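Local coordinates for protein methyltransferase 1 (Methanosarcina barkeri, PDB 2I2X) that catalyses, as the zinc-binding TIM-barrel subunit MtaB, the transfer of the methyl group of methanol to the cob(I)amide carried by MtaC, at residues M9-D15 and Y372-Y376; L185-C190 and K438-D442; T285-K289 and G300-M304; Q366-L370 and C400-I404. All coordinates share one frame; numbering follows the deposited sequence.

Overall arrangement
Contacts 1, 3 and 4 lie close together, while contact 2 stands apart. Contact 3 sits at strand 285-287 of the barrel. It is the one nearest the active site: the side chain of Glu287 is about 6 Å from the zinc ion and about 4 Å from that of the zinc ligand Cys269. Contact 1 joins the N-terminal loop to helix 372-383, and contact 4 joins helix 365-368 and the residues just after it to helix 389-409. These two touch, with Asn374 ND2 2.9 Å from Tyr368 O. Contact 4 also meets contact 3, where Leu302 packs on Ala367 and Leu370. Contact 2, between helices 181-210 and 436-450, has its centre about 31 Å from that of contact 3.

Contact 1 of 4, residues M9-D15 and Y372-Y376; sequences MAYANAD and YDNAY
The N-terminal loop ahead of the TIM barrel packs on the first turn of helix 372-383, with a Met-aromatic contact. Tyr376 reaches into a fold of the loop. Its CG stands opposite the backbone N (chi1 -177°), which carries the ring out from the helix between Met9 and Ala14. Met9 CE makes a CH-pi contact over one face, 3.8 Å from the centroid of the Tyr376 ring, and SD stands farther above the same face. The Met9 chain is bent at chi2 and chi3, which turns the methyl onto the ring. The opposite face is covered by backbone, with Ala14 N over the ring centre. At the ring edge, Tyr376 OH donates a hydrogen bond of 2.6 Å to Tyr11 O, tilted 35° from the carbonyl plane. A leucine in place of Tyr376 would probably leave Tyr11 O without this donor and Met9 CE without its ring face. Ala14 CB packs 3.7 Å from Tyr376 CB and also meets Tyr372 CD2 at 3.8 Å. Tyr372 OH bonds to Asp354, and Asp15 forms salt bridges with Lys350 and Arg353. Water 1 links Asp15 and Tyr372, donating to Asp15 OD1 at 2.5 Å and to Tyr372 OH at 2.8 Å.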
loop_
_atom_site.group_PDB
_atom_site.type_symbol
_atom_site.label_atom_id
_atom_site.label_comp_id
_atom_site.label_asym_id
_atom_site.label_seq_id
_atom_site.Cartn_x
_atom_site.Cartn_y
_atom_site.Cartn_z
ATOM N N MET A 9 -13.608 -17.645 31.584
ATOM C CA MET A 9 -13.495 -17.431 30.139
ATOM C C MET A 9 -14.886 -17.362 29.489
ATOM O O MET A 9 -15.732 -18.201 29.750
ATOM C CB MET A 9 -12.752 -18.612 29.485
ATOM C CG MET A 9 -11.399 -19.027 30.055
ATOM S SD MET A 9 -10.179 -17.791 29.725
ATOM C CE MET A 9 -9.989 -17.862 27.932
ATOM N N ALA A 10 -15.107 -16.381 28.624
ATOM C CA ALA A 10 -16.329 -16.261 27.825
ATOM C C ALA A 10 -16.581 -17.455 26.924
ATOM O O ALA A 10 -17.722 -17.814 26.671
ATOM C CB ALA A 10 -16.266 -15.013 26.978
ATOM N N TYR A 11 -15.520 -18.058 26.429
ATOM C CA TYR A 11 -15.620 -19.180 25.538
ATOM C C TYR A 11 -15.225 -20.447 26.286
ATOM O O TYR A 11 -14.281 -20.431 27.064
ATOM C CB TYR A 11 -14.640 -18.987 24.357
ATOM C CG TYR A 11 -15.025 -17.926 23.371
ATOM C CD1 TYR A 11 -15.881 -18.211 22.296
ATOM C CD2 TYR A 11 -14.521 -16.639 23.483
ATOM C CE1 TYR A 11 -16.242 -17.204 21.369
ATOM C CE2 TYR A 11 -14.878 -15.625 22.569
ATOM C CZ TYR A 11 -15.720 -15.921 21.516
ATOM O OH TYR A 11 -16.054 -14.911 20.641
ATOM N N ALA A 12 -15.899 -21.560 26.003
ATOM C CA ALA A 12 -15.601 -22.827 26.686
ATOM C C ALA A 12 -14.276 -23.440 26.274
ATOM O O ALA A 12 -13.670 -24.150 27.062
ATOM C CB ALA A 12 -16.731 -23.833 26.467
ATOM N N ASN A 13 -13.840 -23.187 25.033
ATOM C CA ASN A 13 -12.549 -23.669 24.513
ATOM C C ASN A 13 -12.159 -22.846 23.276
ATOM O O ASN A 13 -13.011 -22.136 22.719
ATOM C CB ASN A 13 -12.635 -25.170 24.177
ATOM C CG ASN A 13 -13.696 -25.473 23.102
ATOM O OD1 ASN A 13 -13.589 -25.007 21.966
ATOM N ND2 ASN A 13 -14.704 -26.263 23.454
ATOM N N ALA A 14 -10.906 -22.970 22.824
ATOM C CA ALA A 14 -10.371 -22.161 21.700
ATOM C C ALA A 14 -11.119 -22.358 20.392
ATOM O O ALA A 14 -11.250 -21.434 19.601
ATOM C CB ALA A 14 -8.859 -22.419 21.493
ATOM N N ASP A 15 -11.622 -23.565 20.179
ATOM C CA ASP A 15 -12.262 -23.914 18.919
ATOM C C ASP A 15 -13.590 -23.212 18.678
ATOM O O ASP A 15 -14.112 -23.260 17.557
ATOM C CB ASP A 15 -12.429 -25.429 18.769
ATOM C CG ASP A 15 -12.924 -25.808 17.387
ATOM O OD1 ASP A 15 -12.128 -25.735 16.437
ATOM O OD2 ASP A 15 -14.119 -26.146 17.244
ATOM N N TYR A 372 -4.517 -18.782 18.188
ATOM C CA TYR A 372 -5.711 -18.698 19.017
ATOM C C TYR A 372 -5.794 -19.813 20.066
ATOM O O TYR A 372 -6.317 -19.576 21.154
ATOM C CB TYR A 372 -6.997 -18.607 18.168
ATOM C CG TYR A 372 -7.364 -19.916 17.498
ATOM C CD1 TYR A 372 -6.830 -20.254 16.250
ATOM C CD2 TYR A 372 -8.214 -20.851 18.143
ATOM C CE1 TYR A 372 -7.145 -21.482 15.649
ATOM C CE2 TYR A 372 -8.524 -22.082 17.555
ATOM C CZ TYR A 372 -7.992 -22.397 16.307
ATOM O OH TYR A 372 -8.288 -23.621 15.716
ATOM N N ASP A 373 -5.295 -21.009 19.778
ATOM C CA ASP A 373 -5.276 -22.035 20.837
ATOM C C ASP A 373 -4.345 -21.673 21.996
ATOM O O ASP A 373 -4.706 -21.878 23.162
ATOM C CB ASP A 373 -4.964 -23.440 20.320
ATOM C CG ASP A 373 -3.645 -23.503 19.622
ATOM O OD1 ASP A 373 -3.297 -22.470 19.001
ATOM O OD2 ASP A 373 -2.946 -24.557 19.677
ATOM N N ASN A 374 -3.156 -21.169 21.678
ATOM C CA ASN A 374 -2.205 -20.707 22.681
ATOM C C ASN A 374 -2.665 -19.415 23.372
ATOM O O ASN A 374 -2.492 -19.246 24.592
ATOM C CB ASN A 374 -0.814 -20.547 22.072
ATOM C CG ASN A 374 -0.232 -21.878 21.646
ATOM O OD1 ASN A 374 -0.419 -22.871 22.352
ATOM N ND2 ASN A 374 0.467 -21.924 20.480
ATOM N N ALA A 375 -3.239 -18.507 22.598
ATOM C CA ALA A 375 -3.786 -17.297 23.177
ATOM C C ALA A 375 -4.837 -17.650 24.259
ATOM O O ALA A 375 -4.860 -17.038 25.342
ATOM C CB ALA A 375 -4.373 -16.417 22.094
ATOM N N TYR A 376 -5.675 -18.642 23.963
ATOM C CA TYR A 376 -6.735 -19.088 24.863
ATOM C C TYR A 376 -6.107 -19.621 26.157
ATOM O O TYR A 376 -6.560 -19.313 27.259
ATOM C CB TYR A 376 -7.591 -20.179 24.191
ATOM C CG TYR A 376 -8.759 -20.638 25.026
ATOM C CD1 TYR A 376 -8.635 -21.715 25.933
ATOM C CD2 TYR A 376 -9.990 -19.983 24.933
ATOM C CE1 TYR A 376 -9.737 -22.115 26.743
ATOM C CE2 TYR A 376 -11.091 -20.369 25.702
ATOM C CZ TYR A 376 -10.975 -21.418 26.612
ATOM O OH TYR A 376 -12.096 -21.749 27.353
HETATM O O HOH W 1 -9.655 -25.768 16.798
#

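Contact 2 of 4, residues L185-C190 and K438-D442; sequences LYSIGC and KFMDD
Segments 185-190 and 438-442 are both helical, and their axes pass 11.2 Å apart at an angle of 124° between the N-to-C directions. The first includes a wider pi-type turn, the weak bond from Cys190 N to Leu185 O, beside the ordinary helical bond to Tyr186 O. The nearest CA atoms, of Tyr186 and Met440, are 7.7 Å apart, which leaves the meeting to side chains. Phe439 points its outer ring atoms at helix 181-210. Its CE2 lies 3.8 Å from Tyr186 CB, and its CZ is 4.0 Å from Leu185 CD1. Cys190 SG makes a sulfur-aromatic contact at the edge of the same ring, 5.1 Å from the Phe439 centroid. Met440 takes the other part of the interface. Its chain bends at chi2 (-54°) and chi3 (-82°), which folds the thioether back to Cys190 and Tyr186. Met440 SD is 3.5 Å from Cys190 CB and lies in the plane of the Tyr186 ring, at its edge, as a Met-aromatic contact. Tyr390 of helix 389-409 stacks on Phe439 and also touches Leu185 and Cys190, so a third helix joins the cluster. The polar link is indirect: water 2 lies 2.6 Å from Tyr186 OH and donates to Met440 O at 3.0 Å. The two helices are thus held by apolar side chains and two sulfur-aromatic contacts, with water 2 joining hydroxyl to carbonyl.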
loop_
_atom_site.group_PDB
_atom_site.type_symbol
_atom_site.label_atom_id
_atom_site.label_comp_id
_atom_site.label_asym_id
_atom_site.label_seq_id
_atom_site.Cartn_x
_atom_site.Cartn_y
_atom_site.Cartn_z
ATOM N N LEU A 185 7.372 -6.923 33.858
ATOM C CA LEU A 185 6.213 -7.305 34.700
ATOM C C LEU A 185 5.623 -6.137 35.487
ATOM O O LEU A 185 4.394 -5.967 35.575
ATOM C CB LEU A 185 6.596 -8.403 35.675
ATOM C CG LEU A 185 5.586 -9.520 36.012
ATOM C CD1 LEU A 185 5.962 -10.226 37.268
ATOM C CD2 LEU A 185 4.143 -9.041 36.106
ATOM N N TYR A 186 6.501 -5.301 36.028
ATOM C CA TYR A 186 6.049 -4.221 36.862
ATOM C C TYR A 186 5.446 -3.107 36.019
ATOM O O TYR A 186 4.311 -2.675 36.281
ATOM C CB TYR A 186 7.207 -3.727 37.744
ATOM C CG TYR A 186 6.896 -2.573 38.652
ATOM C CD1 TYR A 186 5.971 -2.695 39.695
ATOM C CD2 TYR A 186 7.584 -1.355 38.523
ATOM C CE1 TYR A 186 5.727 -1.617 40.590
ATOM C CE2 TYR A 186 7.337 -0.267 39.402
ATOM C CZ TYR A 186 6.417 -0.422 40.421
ATOM O OH TYR A 186 6.172 0.635 41.247
ATOM N N SER A 187 6.199 -2.636 35.024
ATOM C CA SER A 187 5.732 -1.559 34.133
ATOM C C SER A 187 4.429 -1.860 33.443
ATOM O O SER A 187 3.495 -1.063 33.491
ATOM C CB SER A 187 6.784 -1.182 33.074
ATOM O OG SER A 187 7.281 -2.326 32.433
ATOM N N ILE A 188 4.349 -3.032 32.841
ATOM C CA ILE A 188 3.175 -3.367 32.044
ATOM C C ILE A 188 2.062 -3.933 32.925
ATOM O O ILE A 188 0.938 -3.417 32.970
ATOM C CB ILE A 188 3.527 -4.402 30.897
ATOM C CG1 ILE A 188 4.716 -3.913 30.049
ATOM C CG2 ILE A 188 2.311 -4.720 30.081
ATOM C CD1 ILE A 188 5.271 -4.971 29.106
ATOM N N GLY A 189 2.376 -5.021 33.605
ATOM C CA GLY A 189 1.393 -5.698 34.456
ATOM C C GLY A 189 0.894 -4.856 35.624
ATOM O O GLY A 189 -0.295 -4.803 35.866
ATOM N N CYS A 190 1.782 -4.167 36.330
ATOM C CA CYS A 190 1.335 -3.472 37.537
ATOM C C CYS A 190 0.990 -2.009 37.295
ATOM O O CYS A 190 -0.181 -1.607 37.408
ATOM C CB CYS A 190 2.348 -3.663 38.669
ATOM S SG CYS A 190 2.691 -5.448 38.948
ATOM N N LYS A 438 4.760 -7.338 48.387
ATOM C CA LYS A 438 6.203 -7.554 48.327
ATOM C C LYS A 438 6.818 -7.037 47.007
ATOM O O LYS A 438 7.771 -6.228 47.015
ATOM C CB LYS A 438 6.438 -9.051 48.420
ATOM C CG LYS A 438 7.794 -9.566 48.834
ATOM C CD LYS A 438 8.857 -8.566 49.137
ATOM C CE LYS A 438 10.122 -9.365 49.430
ATOM N NZ LYS A 438 11.379 -8.605 49.186
ATOM N N PHE A 439 6.293 -7.531 45.882
ATOM C CA PHE A 439 6.791 -7.182 44.569
ATOM C C PHE A 439 6.599 -5.692 44.331
ATOM O O PHE A 439 7.527 -4.992 43.898
ATOM C CB PHE A 439 6.064 -7.993 43.487
ATOM C CG PHE A 439 6.558 -7.723 42.082
ATOM C CD1 PHE A 439 7.743 -8.325 41.616
ATOM C CD2 PHE A 439 5.836 -6.889 41.229
ATOM C CE1 PHE A 439 8.201 -8.103 40.324
ATOM C CE2 PHE A 439 6.267 -6.659 39.938
ATOM C CZ PHE A 439 7.470 -7.267 39.470
ATOM N N MET A 440 5.406 -5.199 44.631
ATOM C CA MET A 440 5.149 -3.791 44.448
ATOM C C MET A 440 6.191 -2.985 45.195
ATOM O O MET A 440 6.824 -2.082 44.602
ATOM C CB MET A 440 3.718 -3.417 44.854
ATOM C CG MET A 440 2.671 -4.034 43.927
ATOM S SD MET A 440 2.932 -3.649 42.135
ATOM C CE MET A 440 2.174 -2.020 42.149
ATOM N N ASP A 441 6.409 -3.341 46.464
ATOM C CA ASP A 441 7.366 -2.627 47.300
ATOM C C ASP A 441 8.795 -2.756 46.830
ATOM O O ASP A 441 9.482 -1.750 46.789
ATOM C CB ASP A 441 7.273 -2.993 48.797
ATOM C CG ASP A 441 8.185 -2.090 49.667
ATOM O OD1 ASP A 441 8.000 -0.840 49.622
ATOM O OD2 ASP A 441 9.108 -2.629 50.348
ATOM N N ASP A 442 9.240 -3.963 46.478
ATOM C CA ASP A 442 10.583 -4.145 45.888
ATOM C C ASP A 442 10.776 -3.247 44.669
ATOM O O ASP A 442 11.827 -2.600 44.531
ATOM C CB ASP A 442 10.829 -5.604 45.436
ATOM C CG ASP A 442 11.091 -6.562 46.597
ATOM O OD1 ASP A 442 11.224 -6.110 47.761
ATOM O OD2 ASP A 442 11.181 -7.781 46.344
HETATM O O HOH W 2 5.056 0.023 43.489
#

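Contact 3 of 4, residues T285-K289 and G300-M304; sequences TMEGK and GNLVM
Lys289 has its CG between the backbone N and the carbonyl carbon (chi1 77°) and then runs extended, which carries the chain along Gly300 and Asn301 to Met304. Met286 instead bends at chi2 and chi3 and brings its CE to Val303. The contact lies at strand 285-287 of the TIM barrel and the loop that leads on to strand 309-311. Lys289 N donates to Gly300 O at 2.9 Å, with an N-H...O angle of 162°. This bond pins the end of the 285-289 segment to the start of the 300-304 segment. Lys289 CE then passes 3.5 Å from Met304 CE, the two side chains crossing at about a right angle. Its NZ forms a salt bridge with Asp336 of the second subunit, so the residue also serves the interface between the two copies. A methionine in place of Lys289 would probably leave that aspartate without its charged mate. Glu287 bonds through OE2 to His295, near the zinc ligand Cys269. Gly288 lies against Val303, where a CB would clash with Val303 CG2 and Gly300 O. Val303 CG2 is 3.7 Å from Gly288 CA and 3.4 Å from Glu287 O, and Met286 CG approaches Val303 O at 3.3 Å.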
loop_
_atom_site.group_PDB
_atom_site.type_symbol
_atom_site.label_atom_id
_atom_site.label_comp_id
_atom_site.label_asym_id
_atom_site.label_seq_id
_atom_site.Cartn_x
_atom_site.Cartn_y
_atom_site.Cartn_z
ATOM N N THR A 285 -10.457 -5.305 16.919
ATOM C CA THR A 285 -9.756 -5.038 15.685
ATOM C C THR A 285 -8.347 -5.617 15.724
ATOM O O THR A 285 -7.703 -5.639 16.782
ATOM C CB THR A 285 -9.690 -3.549 15.438
ATOM O OG1 THR A 285 -11.014 -3.030 15.535
ATOM C CG2 THR A 285 -9.162 -3.260 14.062
ATOM N N MET A 286 -7.864 -6.075 14.568
ATOM C CA MET A 286 -6.469 -6.540 14.449
ATOM C C MET A 286 -5.812 -5.885 13.239
ATOM O O MET A 286 -6.501 -5.233 12.430
ATOM C CB MET A 286 -6.399 -8.064 14.352
ATOM C CG MET A 286 -7.163 -8.810 15.452
ATOM S SD MET A 286 -6.455 -8.709 17.127
ATOM C CE MET A 286 -4.930 -9.687 17.009
ATOM N N GLU A 287 -4.493 -6.057 13.112
ATOM C CA GLU A 287 -3.730 -5.560 11.968
ATOM C C GLU A 287 -2.569 -6.500 11.713
ATOM O O GLU A 287 -1.942 -6.994 12.659
ATOM C CB GLU A 287 -3.176 -4.165 12.240
ATOM C CG GLU A 287 -2.172 -4.114 13.386
ATOM C CD GLU A 287 -1.881 -2.698 13.834
ATOM O OE1 GLU A 287 -2.838 -1.912 13.938
ATOM O OE2 GLU A 287 -0.702 -2.355 14.048
ATOM N N GLY A 288 -2.263 -6.732 10.442
ATOM C CA GLY A 288 -1.162 -7.599 10.091
ATOM C C GLY A 288 -0.682 -7.339 8.684
ATOM O O GLY A 288 -0.222 -6.250 8.360
ATOM N N LYS A 289 -0.836 -8.336 7.832
ATOM C CA LYS A 289 -0.317 -8.257 6.470
ATOM C C LYS A 289 -0.730 -6.992 5.698
ATOM O O LYS A 289 0.010 -6.565 4.802
ATOM C CB LYS A 289 -0.700 -9.511 5.685
ATOM C CG LYS A 289 -2.126 -9.553 5.208
ATOM C CD LYS A 289 -2.259 -10.602 4.155
ATOM C CE LYS A 289 -3.681 -11.099 4.005
ATOM N NZ LYS A 289 -3.684 -12.356 3.163
ATOM N N GLY A 300 1.528 -11.878 9.817
ATOM C CA GLY A 300 0.684 -11.147 8.880
ATOM C C GLY A 300 -0.716 -11.712 8.734
ATOM O O GLY A 300 -1.673 -10.938 8.647
ATOM N N ASN A 301 -0.824 -13.053 8.678
ATOM C CA ASN A 301 -2.087 -13.747 8.438
ATOM C C ASN A 301 -2.689 -14.261 9.733
ATOM O O ASN A 301 -3.899 -14.246 9.918
ATOM C CB ASN A 301 -1.904 -14.939 7.501
ATOM C CG ASN A 301 -1.620 -14.551 6.048
ATOM O OD1 ASN A 301 -0.641 -15.001 5.457
ATOM N ND2 ASN A 301 -2.488 -13.755 5.463
ATOM N N LEU A 302 -1.846 -14.716 10.651
ATOM C CA LEU A 302 -2.341 -15.317 11.858
ATOM C C LEU A 302 -3.308 -14.401 12.626
ATOM O O LEU A 302 -4.306 -14.891 13.168
ATOM C CB LEU A 302 -1.181 -15.744 12.737
ATOM C CG LEU A 302 -1.481 -16.312 14.131
ATOM C CD1 LEU A 302 -0.399 -17.252 14.529
ATOM C CD2 LEU A 302 -1.663 -15.204 15.159
ATOM N N VAL A 303 -3.038 -13.096 12.671
ATOM C CA VAL A 303 -3.876 -12.178 13.444
ATOM C C VAL A 303 -5.320 -12.026 12.921
ATOM O O VAL A 303 -6.156 -11.399 13.591
ATOM C CB VAL A 303 -3.242 -10.753 13.527
ATOM C CG1 VAL A 303 -2.052 -10.756 14.497
ATOM C CG2 VAL A 303 -2.815 -10.254 12.127
ATOM N N MET A 304 -5.617 -12.567 11.738
ATOM C CA MET A 304 -6.961 -12.448 11.175
ATOM C C MET A 304 -7.847 -13.528 11.787
ATOM O O MET A 304 -9.093 -13.441 11.743
ATOM C CB MET A 304 -6.973 -12.618 9.632
ATOM C CG MET A 304 -6.428 -11.447 8.792
ATOM S SD MET A 304 -6.540 -11.537 6.954
ATOM C CE MET A 304 -5.240 -12.712 6.728
#

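Contact 4 of 4, residues Q366-L370 and C400-I404; sequences QAYML and CCNII
Tyr368 and Ile403 meet obliquely, with the methyl CG2 of Ile403 set at the edge of the tyrosine ring and in its plane. The distance from Ile403 CG2 to Tyr368 CE2 is 3.6 Å. The same CE2 lies 3.5 Å from Ile403 O, so this ring atom meets both side chain and backbone of helix 389-409. Tyr368 reaches this place because its CG is turned opposite the backbone N (chi1 -167°), and its ring extends from helix 365-368 toward the longer helix. The first bond of the Ile404 side chain leads away, yet its bent chain (chi2 -50°) brings CD1 back to the contact. There Ile404 CD1 sits 4.1 Å from Met369 CB and 4.2 Å from Tyr368 CD2, filling the angle between these two residues. Met369 lies farther toward the start of segment 400-404, where its CG meets Cys400 SG at 4.0 Å. Other helices close around the group. Met369 touches Val244 and Cys400 touches Ala248, both of helix 240-259, while Ile403 packs on helix 372-383. Arg361 makes a cation-pi contact with the Tyr368 ring. All five touching residues are buried, and the contacts across are apolar or van der Waals in kind. This is the packing of helices in the helix bundle that accompanies the TIM barrel of MtaB.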
loop_
_atom_site.group_PDB
_atom_site.type_symbol
_atom_site.label_atom_id
_atom_site.label_comp_id
_atom_site.label_asym_id
_atom_site.label_seq_id
_atom_site.Cartn_x
_atom_site.Cartn_y
_atom_site.Cartn_z
ATOM N N GLN A 366 6.839 -14.872 18.713
ATOM C CA GLN A 366 5.802 -13.830 18.855
ATOM C C GLN A 366 4.489 -14.250 18.194
ATOM O O GLN A 366 3.407 -13.846 18.619
ATOM C CB GLN A 366 6.268 -12.501 18.270
ATOM C CG GLN A 366 7.442 -11.908 19.017
ATOM C CD GLN A 366 7.909 -10.594 18.424
ATOM O OE1 GLN A 366 7.367 -9.529 18.741
ATOM N NE2 GLN A 366 8.946 -10.653 17.594
ATOM N N ALA A 367 4.583 -15.088 17.166
ATOM C CA ALA A 367 3.407 -15.505 16.449
ATOM C C ALA A 367 2.851 -16.770 17.104
ATOM O O ALA A 367 1.626 -16.870 17.372
ATOM C CB ALA A 367 3.743 -15.725 15.003
ATOM N N TYR A 368 3.753 -17.717 17.382
ATOM C CA TYR A 368 3.391 -18.957 18.042
ATOM C C TYR A 368 2.438 -18.778 19.238
ATOM O O TYR A 368 1.417 -19.466 19.335
ATOM C CB TYR A 368 4.655 -19.710 18.492
ATOM C CG TYR A 368 4.353 -21.132 18.895
ATOM C CD1 TYR A 368 4.349 -22.154 17.936
ATOM C CD2 TYR A 368 4.032 -21.455 20.217
ATOM C CE1 TYR A 368 4.028 -23.452 18.264
ATOM C CE2 TYR A 368 3.720 -22.789 20.567
ATOM C CZ TYR A 368 3.716 -23.769 19.575
ATOM O OH TYR A 368 3.425 -25.065 19.878
ATOM N N MET A 369 2.783 -17.871 20.152
ATOM C CA MET A 369 1.977 -17.609 21.342
ATOM C C MET A 369 0.629 -16.998 20.984
ATOM O O MET A 369 -0.367 -17.225 21.659
ATOM C CB MET A 369 2.738 -16.679 22.294
ATOM C CG MET A 369 2.074 -16.457 23.676
ATOM S SD MET A 369 0.878 -15.077 23.723
ATOM C CE MET A 369 1.974 -13.700 23.975
ATOM N N LEU A 370 0.585 -16.224 19.915
ATOM C CA LEU A 370 -0.618 -15.484 19.597
ATOM C C LEU A 370 -1.626 -16.334 18.843
ATOM O O LEU A 370 -2.775 -15.919 18.663
ATOM C CB LEU A 370 -0.249 -14.241 18.792
ATOM C CG LEU A 370 -0.365 -12.865 19.461
ATOM C CD1 LEU A 370 -0.469 -12.942 20.925
ATOM C CD2 LEU A 370 0.726 -11.967 19.034
ATOM N N CYS A 400 3.383 -18.228 29.048
ATOM C CA CYS A 400 3.966 -17.915 27.762
ATOM C C CYS A 400 5.267 -18.703 27.569
ATOM O O CYS A 400 5.453 -19.357 26.527
ATOM C CB CYS A 400 4.196 -16.393 27.630
ATOM S SG CYS A 400 5.158 -15.881 26.157
ATOM N N CYS A 401 6.157 -18.617 28.553
ATOM C CA CYS A 401 7.420 -19.387 28.562
ATOM C C CYS A 401 7.185 -20.877 28.355
ATOM O O CYS A 401 7.891 -21.513 27.533
ATOM C CB CYS A 401 8.226 -19.163 29.848
ATOM S SG CYS A 401 8.849 -17.467 30.064
ATOM N N ASN A 402 6.196 -21.427 29.070
ATOM C CA ASN A 402 5.815 -22.833 28.894
ATOM C C ASN A 402 5.401 -23.135 27.469
ATOM O O ASN A 402 5.844 -24.129 26.878
ATOM C CB ASN A 402 4.696 -23.233 29.854
ATOM C CG ASN A 402 5.144 -23.206 31.318
ATOM O OD1 ASN A 402 6.346 -23.344 31.631
ATOM N ND2 ASN A 402 4.178 -23.028 32.220
ATOM N N ILE A 403 4.566 -22.253 26.921
ATOM C CA ILE A 403 4.056 -22.410 25.581
ATOM C C ILE A 403 5.165 -22.417 24.542
ATOM O O ILE A 403 5.219 -23.346 23.734
ATOM C CB ILE A 403 2.963 -21.373 25.250
ATOM C CG1 ILE A 403 1.697 -21.742 26.029
ATOM C CG2 ILE A 403 2.704 -21.352 23.717
ATOM C CD1 ILE A 403 0.733 -20.635 26.191
ATOM N N ILE A 404 6.059 -21.423 24.591
ATOM C CA ILE A 404 7.184 -21.345 23.635
ATOM C C ILE A 404 8.090 -22.578 23.779
ATOM O O ILE A 404 8.558 -23.129 22.789
ATOM C CB ILE A 404 8.031 -20.038 23.800
ATOM C CG1 ILE A 404 7.191 -18.764 23.661
ATOM C CG2 ILE A 404 9.252 -20.030 22.854
ATOM C CD1 ILE A 404 6.302 -18.712 22.408
#